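Side-chain contacts in glyoxalase-related enzyme (Fulvimarina pelagi, PDB 3BQX), which is of unknown function but belongs to the vicinal oxygen chelate (VOC) superfamily, whose members include glyoxalases, bleomycin resistance proteins and dioxygenases: residues L97-D102 / G108-V113; E25-A30 / H119-A124. All coordinates share one frame; numbering follows the deposited sequence.

Contact 1: residues L97-D102 / G108-V113; sequences LLRPAD and GLRGYV
Asp102 and Arg110 meet as a hydrogen-bonded antiparallel pair whose side chains run alongside one another. Arg110 NH1 reaches Asp102 OD1 at 2.6 Å, the oxygen lying in the guanidinium plane but approached from above its carboxylate plane, 49° out of it. The other oxygen, OD2, is held by Arg99 from the edge of its guanidinium, with NE at 2.9 Å on the syn lone pair and NH2 at a longer 3.3 Å. Arg99 is extended, CG anti to the backbone N (chi1 177°), carrying its head over Arg110, whose NH2 sits 3.6 Å above the centre of the Arg99 guanidinium plane. The shared carboxylate probably offsets both positive charges, as does Asp59 of the second subunit, which forms a salt bridge with Arg110 NH2 and a hydrogen bond with Tyr112 OH. The close fit continues at Leu109, whose CD1 lies 3.3 Å from Asp102 C, and at Gly111, which lets Arg99 O come within 3.2 Å of its CA. At the Leu97 end the side chains are looser: Leu97, exposed, meets Val113 CG2 through CD1 at 4.2 Å and leans toward Tyr112 O; mid-segment, Pro100 turns outward. Beside Leu97, Tyr112 O accepts from Leu98 N (3.0 Å) and Arg99 N, a classic beta bulge in hairpin 96-102/109-114, outermost within this chain in a four-stranded sheet consistent with the VOC βαβββ module.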
ATOM      1  N   LEU A  97      19.617  -1.100  -2.095  1.00 16.46           N
ATOM      2  CA  LEU A  97      19.645  -2.245  -1.199  1.00 16.15           C
ATOM      3  C   LEU A  97      19.663  -1.764   0.250  1.00 16.45           C
ATOM      4  O   LEU A  97      20.553  -1.013   0.653  1.00 17.80           O
ATOM      5  CB  LEU A  97      20.887  -3.099  -1.486  1.00 15.43           C
ATOM      6  CG  LEU A  97      21.110  -4.354  -0.640  1.00 17.12           C
ATOM      7  CD1 LEU A  97      19.915  -5.290  -0.742  1.00 18.52           C
ATOM      8  CD2 LEU A  97      22.375  -5.053  -1.121  1.00 17.74           C
ATOM      9  N   LEU A  98      18.673  -2.193   1.026  1.00 15.24           N
ATOM     10  CA  LEU A  98      18.575  -1.804   2.432  1.00 14.53           C
ATOM     11  C   LEU A  98      18.952  -2.953   3.354  1.00 15.73           C
ATOM     12  O   LEU A  98      19.568  -2.745   4.399  1.00 16.66           O
ATOM     13  CB  LEU A  98      17.153  -1.321   2.758  1.00 14.67           C
ATOM     14  CG  LEU A  98      16.683  -0.037   2.070  1.00 15.03           C
ATOM     15  CD1 LEU A  98      15.232   0.244   2.455  1.00 17.27           C
ATOM     16  CD2 LEU A  98      17.581   1.127   2.468  1.00 17.66           C
ATOM     17  N   ARG A  99      18.582  -4.168   2.969  1.00 15.09           N
ATOM     18  CA  ARG A  99      18.904  -5.334   3.774  1.00 16.30           C
ATOM     19  C   ARG A  99      19.030  -6.594   2.929  1.00 17.06           C
ATOM     20  O   ARG A  99      18.065  -7.032   2.308  1.00 16.02           O
ATOM     21  CB  ARG A  99      17.836  -5.553   4.855  1.00 17.23           C
ATOM     22  CG  ARG A  99      18.085  -6.794   5.693  1.00 20.09           C
ATOM     23  CD  ARG A  99      17.208  -6.840   6.931  1.00 21.76           C
ATOM     24  NE  ARG A  99      17.651  -7.904   7.828  1.00 23.17           N
ATOM     25  CZ  ARG A  99      17.596  -7.841   9.155  1.00 24.06           C
ATOM     26  NH1 ARG A  99      17.112  -6.763   9.755  1.00 24.08           N
ATOM     27  NH2 ARG A  99      18.049  -8.852   9.884  1.00 26.17           N
ATOM     28  N   PRO A 100      20.238  -7.177   2.864  1.00 16.96           N
ATOM     29  CA  PRO A 100      20.430  -8.397   2.080  1.00 17.25           C
ATOM     30  C   PRO A 100      19.531  -9.490   2.660  1.00 17.53           C
ATOM     31  O   PRO A 100      19.283  -9.523   3.866  1.00 17.71           O
ATOM     32  CB  PRO A 100      21.912  -8.698   2.273  1.00 17.10           C
ATOM     33  CG  PRO A 100      22.505  -7.335   2.411  1.00 18.55           C
ATOM     34  CD  PRO A 100      21.529  -6.645   3.334  1.00 18.55           C
ATOM     35  N   ALA A 101      19.052 -10.381   1.804  1.00 18.67           N
ATOM     36  CA  ALA A 101      18.167 -11.453   2.236  1.00 19.93           C
ATOM     37  C   ALA A 101      18.740 -12.347   3.330  1.00 21.24           C
ATOM     38  O   ALA A 101      19.863 -12.841   3.226  1.00 21.22           O
ATOM     39  CB  ALA A 101      17.768 -12.305   1.036  1.00 18.90           C
ATOM     40  N   ASP A 102      17.953 -12.545   4.383  1.00 21.33           N
ATOM     41  CA  ASP A 102      18.331 -13.411   5.492  1.00 22.50           C
ATOM     42  C   ASP A 102      17.051 -13.933   6.133  1.00 23.14           C
ATOM     43  O   ASP A 102      15.960 -13.443   5.833  1.00 22.58           O
ATOM     44  CB  ASP A 102      19.192 -12.668   6.524  1.00 24.28           C
ATOM     45  CG  ASP A 102      18.463 -11.521   7.191  1.00 26.52           C
ATOM     46  OD1 ASP A 102      17.375 -11.747   7.760  1.00 27.31           O
ATOM     47  OD2 ASP A 102      18.987 -10.388   7.158  1.00 30.48           O
ATOM     48  N   GLY A 108      11.453 -18.408   6.970  1.00 24.92           N
ATOM     49  CA  GLY A 108      11.494 -18.038   5.568  1.00 23.97           C
ATOM     50  C   GLY A 108      12.752 -17.266   5.225  1.00 23.52           C
ATOM     51  O   GLY A 108      13.791 -17.444   5.861  1.00 23.87           O
ATOM     52  N   LEU A 109      12.661 -16.402   4.219  1.00 21.05           N
ATOM     53  CA  LEU A 109      13.800 -15.597   3.789  1.00 20.92           C
ATOM     54  C   LEU A 109      13.277 -14.276   3.234  1.00 18.93           C
ATOM     55  O   LEU A 109      12.334 -14.269   2.446  1.00 19.57           O
ATOM     56  CB  LEU A 109      14.584 -16.340   2.703  1.00 21.23           C
ATOM     57  CG  LEU A 109      15.825 -15.640   2.139  1.00 22.62           C
ATOM     58  CD1 LEU A 109      16.895 -15.552   3.214  1.00 24.34           C
ATOM     59  CD2 LEU A 109      16.350 -16.409   0.935  1.00 25.02           C
ATOM     60  N   ARG A 110      13.871 -13.164   3.647  1.00 17.28           N
ATOM     61  CA  ARG A 110      13.425 -11.871   3.145  1.00 15.07           C
ATOM     62  C   ARG A 110      14.492 -10.792   3.213  1.00 14.74           C
ATOM     63  O   ARG A 110      15.356 -10.798   4.096  1.00 14.79           O
ATOM     64  CB  ARG A 110      12.170 -11.406   3.902  1.00 16.02           C
ATOM     65  CG  ARG A 110      12.374 -11.088   5.384  1.00 16.40           C
ATOM     66  CD  ARG A 110      12.846  -9.655   5.614  1.00 16.65           C
ATOM     67  NE  ARG A 110      13.153  -9.417   7.024  1.00 16.20           N
ATOM     68  CZ  ARG A 110      14.232  -9.891   7.642  1.00 17.83           C
ATOM     69  NH1 ARG A 110      15.115 -10.625   6.974  1.00 17.24           N
ATOM     70  NH2 ARG A 110      14.419  -9.646   8.931  1.00 18.58           N
ATOM     71  N   GLY A 111      14.426  -9.873   2.254  1.00 13.82           N
ATOM     72  CA  GLY A 111      15.349  -8.758   2.188  1.00 14.25           C
ATOM     73  C   GLY A 111      14.571  -7.495   1.861  1.00 14.33           C
ATOM     74  O   GLY A 111      13.362  -7.559   1.624  1.00 13.33           O
ATOM     75  N   TYR A 112      15.243  -6.351   1.845  1.00 13.27           N
ATOM     76  CA  TYR A 112      14.581  -5.084   1.547  1.00 12.75           C
ATOM     77  C   TYR A 112      15.326  -4.263   0.505  1.00 14.04           C
ATOM     78  O   TYR A 112      16.560  -4.189   0.518  1.00 13.95           O
ATOM     79  CB  TYR A 112      14.437  -4.244   2.819  1.00 14.40           C
ATOM     80  CG  TYR A 112      13.390  -4.726   3.800  1.00 13.57           C
ATOM     81  CD1 TYR A 112      12.048  -4.364   3.653  1.00 13.11           C
ATOM     82  CD2 TYR A 112      13.745  -5.500   4.911  1.00 13.30           C
ATOM     83  CE1 TYR A 112      11.092  -4.750   4.589  1.00 13.40           C
ATOM     84  CE2 TYR A 112      12.793  -5.892   5.848  1.00 14.53           C
ATOM     85  CZ  TYR A 112      11.470  -5.509   5.683  1.00 14.10           C
ATOM     86  OH  TYR A 112      10.528  -5.849   6.628  1.00 16.34           O
ATOM     87  N   VAL A 113      14.570  -3.647  -0.399  1.00 13.62           N
ATOM     88  CA  VAL A 113      15.120  -2.794  -1.444  1.00 13.87           C
ATOM     89  C   VAL A 113      14.141  -1.650  -1.633  1.00 14.57           C
ATOM     90  O   VAL A 113      12.936  -1.882  -1.755  1.00 14.63           O
ATOM     91  CB  VAL A 113      15.264  -3.550  -2.789  1.00 14.13           C
ATOM     92  CG1 VAL A 113      15.753  -2.596  -3.871  1.00 16.66           C
ATOM     93  CG2 VAL A 113      16.230  -4.716  -2.637  1.00 14.62           C
TER

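Contact 2: residues E25-A30 / H119-A124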
ATOM      1  N   GLU A  25      11.821  -2.593 -15.510  1.00 20.10           N
ATOM      2  CA  GLU A  25      13.029  -3.395 -15.683  1.00 20.97           C
ATOM      3  C   GLU A  25      13.412  -4.173 -14.430  1.00 20.31           C
ATOM      4  O   GLU A  25      14.048  -5.227 -14.514  1.00 21.97           O
ATOM      5  CB  GLU A  25      14.195  -2.503 -16.110  1.00 22.59           C
ATOM      6  CG  GLU A  25      14.021  -1.881 -17.486  1.00 26.82           C
ATOM      7  CD  GLU A  25      15.170  -0.966 -17.864  1.00 29.13           C
ATOM      8  OE1 GLU A  25      16.332  -1.421 -17.816  1.00 30.36           O
ATOM      9  OE2 GLU A  25      14.911   0.207 -18.212  1.00 32.40           O
ATOM     10  N   GLY A  26      13.025  -3.653 -13.269  1.00 19.53           N
ATOM     11  CA  GLY A  26      13.339  -4.325 -12.021  1.00 18.10           C
ATOM     12  C   GLY A  26      12.340  -5.421 -11.701  1.00 17.52           C
ATOM     13  O   GLY A  26      12.702  -6.593 -11.615  1.00 16.90           O
ATOM     14  N   PHE A  27      11.072  -5.050 -11.535  1.00 16.25           N
ATOM     15  CA  PHE A  27      10.035  -6.032 -11.223  1.00 16.11           C
ATOM     16  C   PHE A  27       9.496  -6.773 -12.443  1.00 15.59           C
ATOM     17  O   PHE A  27       8.943  -7.863 -12.312  1.00 17.47           O
ATOM     18  CB  PHE A  27       8.856  -5.365 -10.507  1.00 12.09           C
ATOM     19  CG  PHE A  27       8.956  -5.379  -9.003  1.00 10.58           C
ATOM     20  CD1 PHE A  27       9.012  -4.188  -8.288  1.00 12.01           C
ATOM     21  CD2 PHE A  27       8.962  -6.583  -8.303  1.00 12.23           C
ATOM     22  CE1 PHE A  27       9.071  -4.195  -6.894  1.00 10.85           C
ATOM     23  CE2 PHE A  27       9.019  -6.604  -6.909  1.00 11.74           C
ATOM     24  CZ  PHE A  27       9.072  -5.404  -6.205  1.00 11.60           C
ATOM     25  N   GLY A  28       9.652  -6.178 -13.621  1.00 16.65           N
ATOM     26  CA  GLY A  28       9.152  -6.807 -14.831  1.00 16.47           C
ATOM     27  C   GLY A  28       7.671  -6.539 -15.034  1.00 16.86           C
ATOM     28  O   GLY A  28       6.986  -7.287 -15.730  1.00 16.98           O
ATOM     29  N   TRP A  29       7.176  -5.466 -14.426  1.00 15.50           N
ATOM     30  CA  TRP A  29       5.764  -5.114 -14.542  1.00 14.47           C
ATOM     31  C   TRP A  29       5.505  -4.157 -15.696  1.00 15.35           C
ATOM     32  O   TRP A  29       6.368  -3.367 -16.076  1.00 18.69           O
ATOM     33  CB  TRP A  29       5.272  -4.496 -13.232  1.00 13.63           C
ATOM     34  CG  TRP A  29       5.462  -5.394 -12.051  1.00 11.13           C
ATOM     35  CD1 TRP A  29       5.701  -6.738 -12.074  1.00 11.53           C
ATOM     36  CD2 TRP A  29       5.396  -5.026 -10.664  1.00 12.27           C
ATOM     37  NE1 TRP A  29       5.784  -7.232 -10.795  1.00 12.73           N
ATOM     38  CE2 TRP A  29       5.603  -6.203  -9.910  1.00 11.82           C
ATOM     39  CE3 TRP A  29       5.183  -3.816  -9.987  1.00 12.25           C
ATOM     40  CZ2 TRP A  29       5.607  -6.207  -8.514  1.00 11.68           C
ATOM     41  CZ3 TRP A  29       5.185  -3.824  -8.589  1.00 11.19           C
ATOM     42  CH2 TRP A  29       5.397  -5.011  -7.874  1.00 10.27           C
ATOM     43  N   ALA A  30       4.308  -4.241 -16.262  1.00 14.70           N
ATOM     44  CA  ALA A  30       3.941  -3.382 -17.373  1.00 15.86           C
ATOM     45  C   ALA A  30       2.744  -2.532 -16.978  1.00 14.27           C
ATOM     46  O   ALA A  30       1.821  -3.007 -16.322  1.00 14.76           O
ATOM     47  CB  ALA A  30       3.618  -4.221 -18.602  1.00 17.18           C
ATOM     48  N   HIS A 119      10.599   4.442  -1.450  1.00 12.07           N
ATOM     49  CA  HIS A 119       9.544   3.555  -0.959  1.00 11.52           C
ATOM     50  C   HIS A 119      10.115   2.161  -0.767  1.00 11.03           C
ATOM     51  O   HIS A 119      10.653   1.560  -1.692  1.00 11.57           O
ATOM     52  CB  HIS A 119       8.374   3.535  -1.934  1.00 12.20           C
ATOM     53  CG  HIS A 119       7.754   4.878  -2.140  1.00 12.78           C
ATOM     54  ND1 HIS A 119       7.157   5.585  -1.116  1.00 13.84           N
ATOM     55  CD2 HIS A 119       7.669   5.661  -3.240  1.00 11.71           C
ATOM     56  CE1 HIS A 119       6.733   6.747  -1.579  1.00 13.14           C
ATOM     57  NE2 HIS A 119       7.030   6.817  -2.865  1.00 12.04           N
ATOM     58  N   ILE A 120       9.975   1.648   0.449  1.00 11.38           N
ATOM     59  CA  ILE A 120      10.512   0.351   0.819  1.00 11.40           C
ATOM     60  C   ILE A 120       9.750  -0.880   0.350  1.00 11.30           C
ATOM     61  O   ILE A 120       8.536  -1.002   0.553  1.00 10.91           O
ATOM     62  CB  ILE A 120      10.657   0.255   2.354  1.00 10.34           C
ATOM     63  CG1 ILE A 120      11.564   1.385   2.854  1.00 12.26           C
ATOM     64  CG2 ILE A 120      11.208  -1.101   2.744  1.00 10.61           C
ATOM     65  CD1 ILE A 120      11.636   1.487   4.368  1.00 13.37           C
ATOM     66  N   TRP A 121      10.478  -1.797  -0.279  1.00 11.04           N
ATOM     67  CA  TRP A 121       9.901  -3.045  -0.737  1.00 10.75           C
ATOM     68  C   TRP A 121      10.563  -4.210  -0.033  1.00 12.13           C
ATOM     69  O   TRP A 121      11.792  -4.262   0.087  1.00 11.94           O
ATOM     70  CB  TRP A 121      10.101  -3.240  -2.243  1.00 11.48           C
ATOM     71  CG  TRP A 121       9.134  -2.499  -3.082  1.00  9.29           C
ATOM     72  CD1 TRP A 121       9.264  -1.229  -3.555  1.00  9.49           C
ATOM     73  CD2 TRP A 121       7.852  -2.964  -3.516  1.00  9.60           C
ATOM     74  NE1 TRP A 121       8.136  -0.865  -4.260  1.00  9.68           N
ATOM     75  CE2 TRP A 121       7.258  -1.916  -4.251  1.00  8.95           C
ATOM     76  CE3 TRP A 121       7.149  -4.167  -3.358  1.00  9.16           C
ATOM     77  CZ2 TRP A 121       5.989  -2.029  -4.826  1.00  8.38           C
ATOM     78  CZ3 TRP A 121       5.878  -4.276  -3.933  1.00  8.55           C
ATOM     79  CH2 TRP A 121       5.319  -3.215  -4.656  1.00 10.30           C
ATOM     80  N   GLU A 122       9.756  -5.139   0.457  1.00 11.56           N
ATOM     81  CA  GLU A 122      10.286  -6.339   1.071  1.00 10.28           C
ATOM     82  C   GLU A 122      10.113  -7.435   0.029  1.00 12.29           C
ATOM     83  O   GLU A 122       9.037  -7.566  -0.553  1.00 11.86           O
ATOM     84  CB  GLU A 122       9.503  -6.733   2.326  1.00 11.98           C
ATOM     85  CG  GLU A 122       9.906  -8.115   2.858  1.00 13.94           C
ATOM     86  CD  GLU A 122       9.116  -8.532   4.075  1.00 15.09           C
ATOM     87  OE1 GLU A 122       8.013  -7.986   4.279  1.00 17.19           O
ATOM     88  OE2 GLU A 122       9.589  -9.423   4.819  1.00 15.16           O
ATOM     89  N   ILE A 123      11.175  -8.185  -0.247  1.00 11.76           N
ATOM     90  CA  ILE A 123      11.085  -9.301  -1.175  1.00 12.68           C
ATOM     91  C   ILE A 123      11.181 -10.481  -0.230  1.00 12.92           C
ATOM     92  O   ILE A 123      12.192 -10.663   0.448  1.00 13.81           O
ATOM     93  CB  ILE A 123      12.240  -9.319  -2.190  1.00 12.89           C
ATOM     94  CG1 ILE A 123      12.267  -7.995  -2.966  1.00 13.35           C
ATOM     95  CG2 ILE A 123      12.072 -10.492  -3.140  1.00 13.26           C
ATOM     96  CD1 ILE A 123      10.958  -7.638  -3.652  1.00 15.83           C
ATOM     97  N   ALA A 124      10.128 -11.281  -0.175  1.00 12.37           N
ATOM     98  CA  ALA A 124      10.101 -12.376   0.773  1.00 12.69           C
ATOM     99  C   ALA A 124       9.577 -13.705   0.284  1.00 13.33           C
ATOM    100  O   ALA A 124       8.766 -13.780  -0.638  1.00 14.15           O
ATOM    101  CB  ALA A 124       9.283 -11.951   1.996  1.00 16.29           C
TER
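Phe27 and Trp29, where the chain leaves helix 16-26, converge on Trp121 of strand 120-125, and aromatic contacts dominate. Phe27 and Trp121 form a T-shaped pair, planes at 63° and centroids of the phenyl and six-membered indole rings 4.8 Å apart. The phenyl presents its CE1-CZ edge to the indole: CE1 stands 3.8 Å above the centre of the Trp121 ring system, while CZ comes to 3.7 Å from Trp121 CE3. Trp29 makes a second, offset edge-to-face pair, its plane at 70° to that of Trp121. Here the two side chains come from opposing directions and the edge of Trp29 is directed at Trp121, with Trp29 CH2 3.7 Å from Trp121 CH2. Phe27 and Trp29 also touch each other, Phe27 CB resting 3.3 Å over the middle of the Trp29 ring. Gly28 between them has a positive phi, which turns the chain out of the helix.

A methyl-to-ring contact adds a smaller share. Ile123 CD1 approaches Phe27 CZ at 3.9 Å; CG1 beside the backbone N (chi1 -57°), followed by a second bend at chi2, brings this methyl round to the ring.

No hydrogen bond crosses the contact; Trp121 NE1 instead bonds to Tyr23 OH, which ties the indole to helix 16-26. All four touching residues are buried, and Val6 of the second subunit lies against Trp121. Helix 83-92 packs on Phe27 through Leu90 and on Ile123 through Leu86, Met87 and Leu90, while His75 of strand 71-76 meets the Phe27 ring.

Overall arrangement
Contacts 1 and 2 share one four-stranded mixed sheet, in the order 71-76, 120-125, 109-114, 96-102, and their centres are 12 Å apart. Strands 109-114 and 120-125 join them directly: Val113 O to Trp121 N and Gly111 O to Ile123 N, both 2.9 Å, are probable hydrogen bonds. Side chains meet as well, Tyr112 CE1 lying 3.4 Å from Glu122 CB. Contact 2 is central, its centre about 5 Å from that of the chain, and ties this sheet to helix 16-26; contact 1 is peripheral, about 14 Å out, between the outermost strand within this chain and its neighbour. Both reach the second subunit, through different residues: Arg110 and Tyr112 meet its Asp59, Trp121 its Val6.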